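Local coordinates for protein D-glucosaminate-6-phosphate ammonia lyase (Salmonella typhimurium, PDB 7LCE) that belongs to the selenium transferase family of pyridoxal-phosphate-dependent enzymes and carries its cofactor covalently bound within a chain that assembles with further copies, at residues A82-V93 / W229-I240; G101-H112 / A148-V159. One frame throughout, in Å; residues are numbered along the deposited sequence.

Contact 1: residues A82-V93 / W229-I240; sequences AAAITHGDRARV and WIAACKAQHQGI
Ala83 and Ala232 meet methyl to methyl, CB to CB at 3.6 Å, where helices 82-86 and 229-234 cross at 101°. Small residues bring the backbones close: Gly88, in the type I' turn from Thr86 to Asp89, lies with its CA 4.1 Å from Ala232 CA, and the SG of Cys233 also rests against the Ala83 methyl. Beside this packing sits a small buried hydrogen-bond network. Gln236 bends at chi2 (-61°), turning its amide back toward helix 229-234, and NE2 then has two partners: the Thr86 OG1, at 2.9 Å and in the amide plane, and Ala232 O. Thr86 OG1 is gripped in turn, donating to Ala82 O and accepting from Gly88 N in an ST turn, so the hydroxyl ties the end of helix 82-86 to Gln236. Val93 packs against the amide, its CG2 crossing it at 3.7 Å from Gln236 NE2, while its other branch, CG1, fills the place beside Gly239, 3.8 Å from Gly239 N. At the opposite end the Trp229 ring turns its edge to the backbone, CZ3 reaching Ala83 O at 3.5 Å. The outer side is looser. His87 points away, yet its ring meets Trp229 obliquely, planes 48° apart, and its side chain lies about 4 Å from a bound calcium ion. Arg90 barely brushes Gln238; its guanidinium instead makes a cation-pi contact with Trp143 of a neighbouring subunit. Cys233 and Trp229 also touch Met206 of strand 206-210, which places this close crossing of alanine-rich helices, with a glycine-containing turn at the end of one, against the central sheet of the large domain of a fold-type I pyridoxal-phosphate enzyme.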
# COMPACT_ATOMS: atom_id res chain seq x y z
N ALA A 82 -6.58 -28.73 2.77
CA ALA A 82 -6.17 -28.47 1.40
C ALA A 82 -7.24 -28.92 0.41
O ALA A 82 -7.42 -28.29 -0.64
CB ALA A 82 -4.84 -29.18 1.10
N ALA A 83 -7.95 -30.01 0.72
CA ALA A 83 -9.06 -30.43 -0.12
C ALA A 83 -10.17 -29.39 -0.13
O ALA A 83 -10.79 -29.14 -1.17
CB ALA A 83 -9.58 -31.79 0.34
N ALA A 84 -10.46 -28.79 1.03
CA ALA A 84 -11.52 -27.80 1.10
C ALA A 84 -11.13 -26.50 0.40
O ALA A 84 -12.00 -25.78 -0.11
CB ALA A 84 -11.90 -27.52 2.55
N ILE A 85 -9.84 -26.18 0.38
CA ILE A 85 -9.38 -24.93 -0.23
C ILE A 85 -9.18 -25.09 -1.73
O ILE A 85 -9.58 -24.22 -2.51
CB ILE A 85 -8.10 -24.45 0.47
CG1 ILE A 85 -8.39 -24.13 1.94
CG2 ILE A 85 -7.53 -23.23 -0.24
CD1 ILE A 85 -7.19 -23.62 2.70
N THR A 86 -8.58 -26.20 -2.15
CA THR A 86 -8.26 -26.40 -3.56
C THR A 86 -9.43 -26.96 -4.37
O THR A 86 -9.43 -26.81 -5.59
CB THR A 86 -7.07 -27.34 -3.72
OG1 THR A 86 -7.39 -28.62 -3.15
CG2 THR A 86 -5.84 -26.77 -3.02
N HIS A 87 -10.40 -27.59 -3.71
CA HIS A 87 -11.48 -28.32 -4.38
C HIS A 87 -10.95 -29.39 -5.33
O HIS A 87 -11.68 -29.84 -6.22
CB HIS A 87 -12.42 -27.37 -5.14
CG HIS A 87 -13.24 -26.49 -4.25
ND1 HIS A 87 -12.74 -25.37 -3.63
CD2 HIS A 87 -14.54 -26.57 -3.87
CE1 HIS A 87 -13.68 -24.80 -2.91
NE2 HIS A 87 -14.79 -25.51 -3.04
N GLY A 88 -9.70 -29.80 -5.15
CA GLY A 88 -9.07 -30.75 -6.04
C GLY A 88 -8.47 -30.14 -7.30
O GLY A 88 -7.89 -30.88 -8.10
N ASP A 89 -8.60 -28.83 -7.49
CA ASP A 89 -8.05 -28.18 -8.68
C ASP A 89 -6.54 -28.38 -8.73
O ASP A 89 -5.82 -28.02 -7.79
CB ASP A 89 -8.39 -26.69 -8.66
CG ASP A 89 -7.86 -25.95 -9.88
OD1 ASP A 89 -7.56 -26.60 -10.90
OD2 ASP A 89 -7.73 -24.70 -9.81
N ARG A 90 -6.06 -28.94 -9.84
CA ARG A 90 -4.65 -29.30 -9.95
C ARG A 90 -3.74 -28.08 -9.84
O ARG A 90 -2.63 -28.18 -9.31
CB ARG A 90 -4.40 -30.05 -11.26
CG ARG A 90 -4.81 -31.51 -11.20
CD ARG A 90 -4.69 -32.19 -12.55
NE ARG A 90 -5.61 -31.62 -13.53
CZ ARG A 90 -5.83 -32.12 -14.74
NH1 ARG A 90 -5.22 -33.22 -15.15
NH2 ARG A 90 -6.68 -31.50 -15.55
N ALA A 91 -4.19 -26.93 -10.34
CA ALA A 91 -3.39 -25.72 -10.22
C ALA A 91 -3.29 -25.27 -8.77
O ALA A 91 -2.20 -24.94 -8.28
CB ALA A 91 -3.97 -24.61 -11.09
N ARG A 92 -4.42 -25.26 -8.06
CA ARG A 92 -4.41 -24.84 -6.66
C ARG A 92 -3.64 -25.82 -5.79
O ARG A 92 -3.07 -25.42 -4.77
CB ARG A 92 -5.84 -24.68 -6.15
CG ARG A 92 -6.58 -23.50 -6.76
CD ARG A 92 -8.00 -23.40 -6.25
NE ARG A 92 -8.43 -22.02 -6.11
CZ ARG A 92 -9.53 -21.63 -5.47
NH1 ARG A 92 -10.35 -22.51 -4.91
NH2 ARG A 92 -9.82 -20.33 -5.41
N VAL A 93 -3.62 -27.11 -6.16
CA VAL A 93 -2.89 -28.10 -5.38
C VAL A 93 -1.40 -27.79 -5.39
O VAL A 93 -0.72 -27.92 -4.36
CB VAL A 93 -3.18 -29.52 -5.92
CG1 VAL A 93 -2.13 -30.50 -5.43
CG2 VAL A 93 -4.55 -29.97 -5.47
N TRP A 229 -15.58 -34.91 -1.74
CA TRP A 229 -14.50 -34.29 -0.97
C TRP A 229 -13.32 -35.23 -0.77
O TRP A 229 -12.17 -34.78 -0.75
CB TRP A 229 -15.02 -33.80 0.39
CG TRP A 229 -15.90 -32.60 0.28
CD1 TRP A 229 -17.24 -32.54 0.52
CD2 TRP A 229 -15.50 -31.28 -0.13
NE1 TRP A 229 -17.70 -31.26 0.30
CE2 TRP A 229 -16.65 -30.47 -0.10
CE3 TRP A 229 -14.29 -30.71 -0.51
CZ2 TRP A 229 -16.62 -29.12 -0.43
CZ3 TRP A 229 -14.26 -29.37 -0.84
CH2 TRP A 229 -15.42 -28.59 -0.80
N ILE A 230 -13.58 -36.53 -0.62
CA ILE A 230 -12.48 -37.49 -0.53
C ILE A 230 -11.66 -37.46 -1.82
O ILE A 230 -10.43 -37.59 -1.79
CB ILE A 230 -13.02 -38.90 -0.24
CG1 ILE A 230 -13.65 -38.95 1.16
CG2 ILE A 230 -11.90 -39.93 -0.33
CD1 ILE A 230 -12.66 -38.70 2.27
N ALA A 231 -12.33 -37.26 -2.96
CA ALA A 231 -11.61 -37.12 -4.22
C ALA A 231 -10.66 -35.93 -4.19
O ALA A 231 -9.54 -36.01 -4.70
CB ALA A 231 -12.61 -36.99 -5.37
N ALA A 232 -11.09 -34.82 -3.59
CA ALA A 232 -10.21 -33.67 -3.45
C ALA A 232 -9.04 -33.97 -2.51
O ALA A 232 -7.97 -33.38 -2.66
CB ALA A 232 -10.99 -32.45 -2.95
N CYS A 233 -9.24 -34.87 -1.55
CA CYS A 233 -8.12 -35.30 -0.72
C CYS A 233 -7.13 -36.12 -1.54
O CYS A 233 -5.92 -35.89 -1.46
CB CYS A 233 -8.63 -36.12 0.47
SG CYS A 233 -9.67 -35.19 1.62
N LYS A 234 -7.63 -37.07 -2.33
CA LYS A 234 -6.76 -37.87 -3.18
C LYS A 234 -5.93 -37.00 -4.11
O LYS A 234 -4.76 -37.31 -4.39
CB LYS A 234 -7.58 -38.87 -3.99
CG LYS A 234 -8.29 -39.92 -3.15
CD LYS A 234 -9.09 -40.89 -4.01
CE LYS A 234 -9.76 -41.96 -3.17
NZ LYS A 234 -10.54 -42.92 -3.99
N ALA A 235 -6.50 -35.89 -4.58
CA ALA A 235 -5.81 -34.99 -5.50
C ALA A 235 -4.56 -34.36 -4.89
O ALA A 235 -3.76 -33.77 -5.62
CB ALA A 235 -6.75 -33.89 -5.98
N GLN A 236 -4.38 -34.46 -3.57
CA GLN A 236 -3.24 -33.84 -2.91
C GLN A 236 -1.95 -34.64 -3.05
O GLN A 236 -0.91 -34.19 -2.56
CB GLN A 236 -3.56 -33.62 -1.43
CG GLN A 236 -4.86 -32.86 -1.17
CD GLN A 236 -4.86 -31.46 -1.77
OE1 GLN A 236 -3.82 -30.81 -1.86
NE2 GLN A 236 -6.03 -31.01 -2.20
N HIS A 237 -1.99 -35.80 -3.72
CA HIS A 237 -0.78 -36.61 -3.87
C HIS A 237 0.28 -35.93 -4.72
O HIS A 237 1.47 -36.24 -4.58
CB HIS A 237 -1.12 -37.98 -4.47
CG HIS A 237 -1.37 -37.95 -5.95
ND1 HIS A 237 -2.62 -37.73 -6.49
CD2 HIS A 237 -0.53 -38.10 -7.00
CE1 HIS A 237 -2.54 -37.76 -7.81
NE2 HIS A 237 -1.28 -37.98 -8.14
N GLN A 238 -0.11 -35.02 -5.61
CA GLN A 238 0.83 -34.22 -6.37
C GLN A 238 1.27 -32.96 -5.64
O GLN A 238 2.08 -32.20 -6.17
CB GLN A 238 0.23 -33.85 -7.73
CG GLN A 238 0.09 -35.02 -8.68
CD GLN A 238 -0.37 -34.60 -10.05
OE1 GLN A 238 -1.02 -33.56 -10.21
NE2 GLN A 238 -0.03 -35.40 -11.06
N GLY A 239 0.74 -32.72 -4.44
CA GLY A 239 1.08 -31.52 -3.70
C GLY A 239 1.65 -31.78 -2.32
O GLY A 239 2.69 -32.44 -2.18
N ILE A 240 0.96 -31.29 -1.28
CA ILE A 240 1.51 -31.36 0.06
C ILE A 240 1.50 -32.77 0.62
O ILE A 240 2.27 -33.08 1.54
CB ILE A 240 0.76 -30.39 1.00
CG1 ILE A 240 -0.70 -30.82 1.14
CG2 ILE A 240 0.86 -28.97 0.48
CD1 ILE A 240 -1.44 -30.07 2.23

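Contact 2: residues G101-H112 / A148-V159; sequences GMANEVVMLRGH and AINEKTAALLYV
Both backbone polar groups of Val107 bond to strand 153-159: its N donates to Ala155 O at 2.9 Å and its O accepts from Leu157 N at 2.8 Å, in parallel pairing with the strands 25° apart. One step earlier the ladder is irregular. Glu105 N bonds to Lys152 O, but Glu105 O takes Ala154 N in its carbonyl plane and, weakly, Ala155 N too, the register slipping by one in a beta bulge. The Glu105 side chain adds a weak bond, OE1 accepting from Asn150 ND2 at 3.4 Å across nearly perpendicular planes. Side chains alternate between the two faces. On one, Val107 forks, CG1 to the Ala148 methyl at 3.8 Å and CG2 to Thr153 CG2. On the other, Val106 CG1 meets Leu157 CB, and Met108 runs alongside Leu157, its SD 3.9 Å from Leu157 CD2, before its chain bends at chi3 (-66°) to bring CE to Val159. Beyond the strand end His112 presents an edge to the face of Tyr158, CE1 standing 3.7 Å from Tyr158 CE2 with the planes at 88°. Leu109 CD1 lies over one face of the imidazole and Val159 O over the opposite one, both toward the rim.

An Asx turn, Asn150 OD1 accepting from Lys152 N, and the bond from Asn150 N to Thr153 OG1 shape the turn that presents Asn150. Farther out, Phe175 meets Tyr158 edge to face, and Arg110 pairs with Glu133 of its own chain and with Glu133 of a neighbouring subunit. Strand 105-109 runs between 153-159 and 130-134, with strand 186-189 beyond 153-159, while helix 73-86 covers the face carrying Val106 and Ala155.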
# COMPACT_ATOMS: atom_id res chain seq x y z
N GLY A 101 -5.09 -15.23 -1.93
CA GLY A 101 -6.21 -14.88 -2.78
C GLY A 101 -7.29 -15.92 -2.92
O GLY A 101 -8.16 -15.76 -3.78
N MET A 102 -7.27 -16.98 -2.13
CA MET A 102 -8.30 -18.01 -2.18
C MET A 102 -9.14 -17.95 -0.91
O MET A 102 -8.77 -17.32 0.09
CB MET A 102 -7.69 -19.41 -2.32
CG MET A 102 -6.59 -19.56 -3.35
SD MET A 102 -5.94 -21.24 -3.29
CE MET A 102 -4.58 -21.14 -4.45
N ALA A 103 -10.27 -18.64 -0.95
CA ALA A 103 -11.04 -18.87 0.26
C ALA A 103 -10.30 -19.90 1.10
O ALA A 103 -10.28 -21.08 0.76
CB ALA A 103 -12.45 -19.34 -0.08
N ASN A 104 -9.68 -19.45 2.20
CA ASN A 104 -8.79 -20.31 2.97
C ASN A 104 -9.07 -20.27 4.47
O ASN A 104 -8.29 -20.85 5.24
CB ASN A 104 -7.33 -19.93 2.72
CG ASN A 104 -7.06 -18.46 2.93
OD1 ASN A 104 -7.84 -17.75 3.56
ND2 ASN A 104 -5.92 -17.99 2.43
N GLU A 105 -10.11 -19.58 4.91
CA GLU A 105 -10.38 -19.48 6.34
C GLU A 105 -11.05 -20.75 6.84
O GLU A 105 -12.04 -21.21 6.26
CB GLU A 105 -11.24 -18.26 6.64
CG GLU A 105 -10.52 -16.94 6.44
CD GLU A 105 -11.39 -15.74 6.73
OE1 GLU A 105 -12.56 -15.93 7.13
OE2 GLU A 105 -10.90 -14.60 6.56
N VAL A 106 -10.50 -21.32 7.91
CA VAL A 106 -11.07 -22.49 8.58
C VAL A 106 -11.67 -22.03 9.90
O VAL A 106 -10.96 -21.50 10.76
CB VAL A 106 -10.01 -23.59 8.81
CG1 VAL A 106 -10.59 -24.70 9.66
CG2 VAL A 106 -9.52 -24.13 7.48
N VAL A 107 -12.97 -22.23 10.05
CA VAL A 107 -13.71 -21.74 11.21
C VAL A 107 -13.83 -22.86 12.23
O VAL A 107 -14.35 -23.94 11.92
CB VAL A 107 -15.10 -21.22 10.80
CG1 VAL A 107 -15.94 -20.94 12.03
CG2 VAL A 107 -14.96 -19.96 9.95
N MET A 108 -13.37 -22.60 13.45
CA MET A 108 -13.43 -23.59 14.52
C MET A 108 -13.64 -22.88 15.84
O MET A 108 -13.45 -21.67 15.96
CB MET A 108 -12.15 -24.44 14.56
CG MET A 108 -10.90 -23.65 14.87
SD MET A 108 -9.43 -24.68 14.91
CE MET A 108 -9.77 -25.73 16.32
N LEU A 109 -14.05 -23.66 16.84
CA LEU A 109 -14.24 -23.12 18.18
C LEU A 109 -12.89 -22.81 18.83
O LEU A 109 -11.93 -23.57 18.69
CB LEU A 109 -15.00 -24.11 19.06
CG LEU A 109 -16.42 -24.50 18.66
CD1 LEU A 109 -16.99 -25.48 19.67
CD2 LEU A 109 -17.30 -23.26 18.56
N ARG A 110 -12.82 -21.68 19.53
CA ARG A 110 -11.62 -21.37 20.30
C ARG A 110 -11.35 -22.43 21.35
O ARG A 110 -10.20 -22.78 21.62
CB ARG A 110 -11.74 -19.99 20.94
CG ARG A 110 -10.63 -19.67 21.94
CD ARG A 110 -10.66 -18.22 22.39
NE ARG A 110 -9.99 -17.35 21.43
CZ ARG A 110 -10.61 -16.59 20.54
NH1 ARG A 110 -11.93 -16.55 20.46
NH2 ARG A 110 -9.88 -15.85 19.71
N GLY A 111 -12.41 -22.98 21.95
CA GLY A 111 -12.25 -24.07 22.89
C GLY A 111 -11.72 -25.35 22.28
O GLY A 111 -11.35 -26.26 23.02
N HIS A 112 -11.67 -25.44 20.95
CA HIS A 112 -11.14 -26.62 20.27
C HIS A 112 -9.73 -26.43 19.75
O HIS A 112 -9.14 -27.39 19.24
CB HIS A 112 -12.06 -27.01 19.11
CG HIS A 112 -13.35 -27.62 19.55
ND1 HIS A 112 -14.27 -28.15 18.66
CD2 HIS A 112 -13.88 -27.79 20.78
CE1 HIS A 112 -15.30 -28.62 19.33
NE2 HIS A 112 -15.10 -28.41 20.62
N ALA A 148 -18.90 -15.93 11.83
CA ALA A 148 -17.56 -16.19 11.32
C ALA A 148 -17.56 -16.61 9.86
O ALA A 148 -16.51 -16.55 9.21
CB ALA A 148 -16.87 -17.25 12.17
N ILE A 149 -18.70 -17.05 9.34
CA ILE A 149 -18.78 -17.49 7.95
C ILE A 149 -18.85 -16.28 7.04
O ILE A 149 -19.69 -15.39 7.23
CB ILE A 149 -20.00 -18.41 7.75
CG1 ILE A 149 -19.98 -19.56 8.75
CG2 ILE A 149 -20.04 -18.93 6.32
CD1 ILE A 149 -18.78 -20.46 8.61
N ASN A 150 -17.98 -16.24 6.04
CA ASN A 150 -18.03 -15.21 5.00
C ASN A 150 -17.48 -15.82 3.71
O ASN A 150 -17.19 -17.02 3.65
CB ASN A 150 -17.27 -13.95 5.44
CG ASN A 150 -15.82 -14.23 5.77
OD1 ASN A 150 -14.99 -14.36 4.88
ND2 ASN A 150 -15.51 -14.31 7.06
N GLU A 151 -17.33 -14.98 2.68
CA GLU A 151 -16.93 -15.48 1.37
C GLU A 151 -15.51 -16.02 1.35
O GLU A 151 -15.14 -16.72 0.41
CB GLU A 151 -17.09 -14.39 0.31
CG GLU A 151 -16.12 -13.22 0.47
CD GLU A 151 -16.56 -12.22 1.52
OE1 GLU A 151 -17.65 -12.39 2.10
OE2 GLU A 151 -15.80 -11.26 1.77
N LYS A 152 -14.70 -15.70 2.36
CA LYS A 152 -13.35 -16.23 2.47
C LYS A 152 -13.29 -17.55 3.24
O LYS A 152 -12.23 -18.19 3.26
CB LYS A 152 -12.43 -15.21 3.14
CG LYS A 152 -11.96 -14.10 2.22
CD LYS A 152 -11.12 -14.63 1.07
CE LYS A 152 -10.33 -13.52 0.40
NZ LYS A 152 -9.55 -14.00 -0.78
N THR A 153 -14.39 -17.96 3.86
CA THR A 153 -14.40 -19.20 4.64
C THR A 153 -14.30 -20.40 3.71
O THR A 153 -14.99 -20.47 2.69
CB THR A 153 -15.67 -19.28 5.48
OG1 THR A 153 -15.74 -18.15 6.36
CG2 THR A 153 -15.66 -20.55 6.32
N ALA A 154 -13.44 -21.35 4.07
CA ALA A 154 -13.22 -22.54 3.26
C ALA A 154 -13.78 -23.82 3.88
O ALA A 154 -14.16 -24.72 3.14
CB ALA A 154 -11.73 -22.75 3.00
N ALA A 155 -13.85 -23.90 5.21
CA ALA A 155 -14.35 -25.10 5.87
C ALA A 155 -14.62 -24.78 7.33
O ALA A 155 -14.13 -23.78 7.88
CB ALA A 155 -13.37 -26.26 5.76
N LEU A 156 -15.41 -25.65 7.97
CA LEU A 156 -15.62 -25.64 9.41
C LEU A 156 -14.93 -26.85 10.01
O LEU A 156 -14.92 -27.93 9.41
CB LEU A 156 -17.11 -25.66 9.76
CG LEU A 156 -17.94 -24.39 9.59
CD1 LEU A 156 -18.18 -24.07 8.12
CD2 LEU A 156 -19.26 -24.51 10.35
N LEU A 157 -14.34 -26.68 11.19
CA LEU A 157 -13.59 -27.74 11.84
C LEU A 157 -14.15 -28.01 13.23
O LEU A 157 -14.24 -27.09 14.06
CB LEU A 157 -12.10 -27.39 11.93
CG LEU A 157 -11.23 -28.50 12.52
CD1 LEU A 157 -11.08 -29.63 11.53
CD2 LEU A 157 -9.87 -27.98 12.94
N TYR A 158 -14.52 -29.26 13.48
CA TYR A 158 -14.94 -29.72 14.80
C TYR A 158 -13.93 -30.73 15.31
O TYR A 158 -13.59 -31.68 14.60
CB TYR A 158 -16.34 -30.35 14.74
CG TYR A 158 -16.94 -30.66 16.09
CD1 TYR A 158 -16.61 -31.84 16.76
CD2 TYR A 158 -17.84 -29.79 16.70
CE1 TYR A 158 -17.16 -32.14 17.99
CE2 TYR A 158 -18.39 -30.08 17.93
CZ TYR A 158 -18.05 -31.26 18.58
OH TYR A 158 -18.59 -31.56 19.81
N VAL A 159 -13.44 -30.52 16.53
CA VAL A 159 -12.42 -31.38 17.12
C VAL A 159 -13.05 -32.14 18.28
O VAL A 159 -13.54 -31.53 19.24
CB VAL A 159 -11.21 -30.57 17.60
CG1 VAL A 159 -10.10 -31.50 18.07
CG2 VAL A 159 -10.71 -29.65 16.49

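Overall arrangement
Contacts 1 and 2 lie with their centres about 17 Å apart on the same side of the chain's centre, and helix 73-86 joins them. Its last turn supplies part of contact 1, while Ala84 and Ile85 rest on contact 2, Ala84 CB reaching Ala155 CB at 3.7 Å. Along the chain contact 2 is nested within contact 1: residues 82-93 lead through helix 90-95 to 101-112, then come 148-159 and finally 229-240. One helix therefore takes part in the helix crossing of contact 1 and packs on the parallel strands of contact 2 in the seven-stranded mixed sheet; both contacts also reach other subunits.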